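PDB 1I0R: ferric-chelate reductase (NAD(P)H), which catalyses the reduction of ferric iron held in chelators such as siderophores, using NADH or NADPH as electron donor, and also reduces FMN and FAD. Local coordinates for the interface of chains A and B. Residues are numbered along the deposited sequence; one frame, centred on the assembly and turned at random. Chains: chain A/B, Conserved hypothetical protein.

The interface of chains A and B. Residues chain A 40, 42, 113, 136; chain B 5-6, 9.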
ATOM      1  N   VAL A  40      13.717   4.806   8.275  1.00 18.14           N
ATOM      2  CA  VAL A  40      12.853   4.478   7.149  1.00 17.35           C
ATOM      3  C   VAL A  40      12.673   2.969   7.085  1.00 16.13           C
ATOM      4  O   VAL A  40      13.644   2.225   6.966  1.00 16.12           O
ATOM      5  CB  VAL A  40      13.441   4.988   5.802  1.00 18.31           C
ATOM      6  CG1 VAL A  40      12.574   4.471   4.643  1.00 18.77           C
ATOM      7  CG2 VAL A  40      13.491   6.497   5.805  1.00 18.97           C
ATOM      8  N   ILE A  42      10.281  -0.144   5.244  1.00 14.15           N
ATOM      9  CA  ILE A  42       9.399  -0.509   4.133  1.00 14.85           C
ATOM     10  C   ILE A  42       8.859  -1.920   4.365  1.00 14.04           C
ATOM     11  O   ILE A  42       9.580  -2.839   4.757  1.00 14.42           O
ATOM     12  CB  ILE A  42      10.194  -0.570   2.789  1.00 15.82           C
ATOM     13  CG1 ILE A  42      10.956   0.727   2.535  1.00 18.17           C
ATOM     14  CG2 ILE A  42       9.250  -0.856   1.608  1.00 17.28           C
ATOM     15  CD1 ILE A  42      10.104   1.947   2.387  1.00 19.14           C
ATOM     16  N   ILE A 113      15.226   0.263  -4.221  1.00 14.91           N
ATOM     17  CA  ILE A 113      15.425   0.407  -2.781  1.00 14.96           C
ATOM     18  C   ILE A 113      15.922  -0.925  -2.273  1.00 15.17           C
ATOM     19  O   ILE A 113      15.471  -1.955  -2.752  1.00 14.65           O
ATOM     20  CB  ILE A 113      14.082   0.675  -2.086  1.00 14.82           C
ATOM     21  CG1 ILE A 113      13.499   1.991  -2.566  1.00 14.52           C
ATOM     22  CG2 ILE A 113      14.271   0.662  -0.547  1.00 14.94           C
ATOM     23  CD1 ILE A 113      12.042   2.157  -2.214  1.00 15.45           C
ATOM     24  N   ALA A 136      18.755   3.605  -1.459  1.00 19.69           N
ATOM     25  CA  ALA A 136      17.641   3.927  -2.349  1.00 20.48           C
ATOM     26  C   ALA A 136      18.187   4.871  -3.423  1.00 21.75           C
ATOM     27  O   ALA A 136      19.014   5.732  -3.128  1.00 22.06           O
ATOM     28  CB  ALA A 136      16.521   4.585  -1.573  1.00 20.79           C
TER
ATOM     29  N   ALA B   5      13.337   8.497  -3.659  1.00 20.11           N
ATOM     30  CA  ALA B   5      12.933   7.171  -4.102  1.00 18.91           C
ATOM     31  C   ALA B   5      11.687   6.721  -3.346  1.00 18.59           C
ATOM     32  O   ALA B   5      10.804   6.074  -3.918  1.00 17.01           O
ATOM     33  CB  ALA B   5      14.076   6.168  -3.906  1.00 18.28           C
ATOM     34  N   PHE B   6      11.588   7.062  -2.063  1.00 18.01           N
ATOM     35  CA  PHE B   6      10.414   6.644  -1.299  1.00 19.30           C
ATOM     36  C   PHE B   6       9.116   7.327  -1.751  1.00 19.52           C
ATOM     37  O   PHE B   6       8.000   6.805  -1.542  1.00 19.36           O
ATOM     38  CB  PHE B   6      10.683   6.866   0.208  1.00 19.43           C
ATOM     39  CG  PHE B   6      11.950   6.203   0.682  1.00 20.40           C
ATOM     40  CD1 PHE B   6      13.004   6.960   1.165  1.00 21.78           C
ATOM     41  CD2 PHE B   6      12.124   4.819   0.567  1.00 22.07           C
ATOM     42  CE1 PHE B   6      14.220   6.367   1.526  1.00 22.26           C
ATOM     43  CE2 PHE B   6      13.345   4.212   0.924  1.00 21.27           C
ATOM     44  CZ  PHE B   6      14.395   4.993   1.402  1.00 22.42           C
ATOM     45  N   ILE B   9       6.677   5.434  -4.258  1.00 15.33           N
ATOM     46  CA  ILE B   9       5.741   4.399  -3.799  1.00 14.66           C
ATOM     47  C   ILE B   9       4.315   4.988  -3.850  1.00 14.74           C
ATOM     48  O   ILE B   9       4.081   6.135  -3.428  1.00 15.29           O
ATOM     49  CB  ILE B   9       6.084   3.960  -2.355  1.00 14.24           C
ATOM     50  CG1 ILE B   9       7.472   3.314  -2.348  1.00 14.61           C
ATOM     51  CG2 ILE B   9       5.011   3.018  -1.801  1.00 14.53           C
ATOM     52  CD1 ILE B   9       7.971   2.974  -0.939  1.00 15.14           C
TER
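B:Phe6 pushes its ring from the N-terminal 3-10 helix of one subunit into an apolar pocket made by A:Val40, A:Ile42, A:Ile113 and A:Ala136 of the other, a knob-in-pocket contact of the homodimer. A:Val40 meets the ring from the opposite direction and lays CG1 over one face, 3.8 Å from the ring centroid and displaced toward the rim, a CH-pi contact. That methyl stands anti to the valine's backbone N (chi1 173°), which sends it down onto the ring, with CG2 beside it, above the CE1 side and a little farther off; a beta-branched residue suits the place because its stubby side chain offers a methyl without a long, mobile arm. The far end of the ring is closely packed: A:Ala136 CB sits 3.7 Å from CZ of B:Phe6, on the side of the plane away from A:Val40, so the two residues hold that end between them. Along the adjoining edge A:Ile113 crosses at a slant, its CD1 3.9 Å from CD2 of B:Phe6 and its CG2 4.0 Å from CE2, so both branches lie along the CD2-CE2 edge, also on the side away from A:Val40. B:Ala5 continues the tight end, bringing its CB 3.7 Å from A:Ala136 CB, a close touch over a small area, with methyl groups short enough for helix and strand to draw near. A leucine at B:Phe6 has no flat face to offer, and would probably leave the A:Val40 methyl without its CH-pi partner and a gap beside A:Ala136.

Packing is looser at A:Ile42 and B:Ile9, which reach toward each other tip to tip, their CD1 methyls 4.1 Å apart; the longer arm of isoleucine lets CD1 span to the partner's methyl. A:Ile42 CD1 also lies 4.0 Å from CD2 of B:Phe6, bridging ring and B:Ile9.

In the fold, the knob belongs to 3-10 helix 3-8, with B:Ile9 directly after it, while the pocket combines strands 41-47, 111-122 and 126-138 with the loop residue A:Val40. Two-fold symmetry repeats the contact, so each subunit's N-terminal segment packs against its partner's beta-barrel.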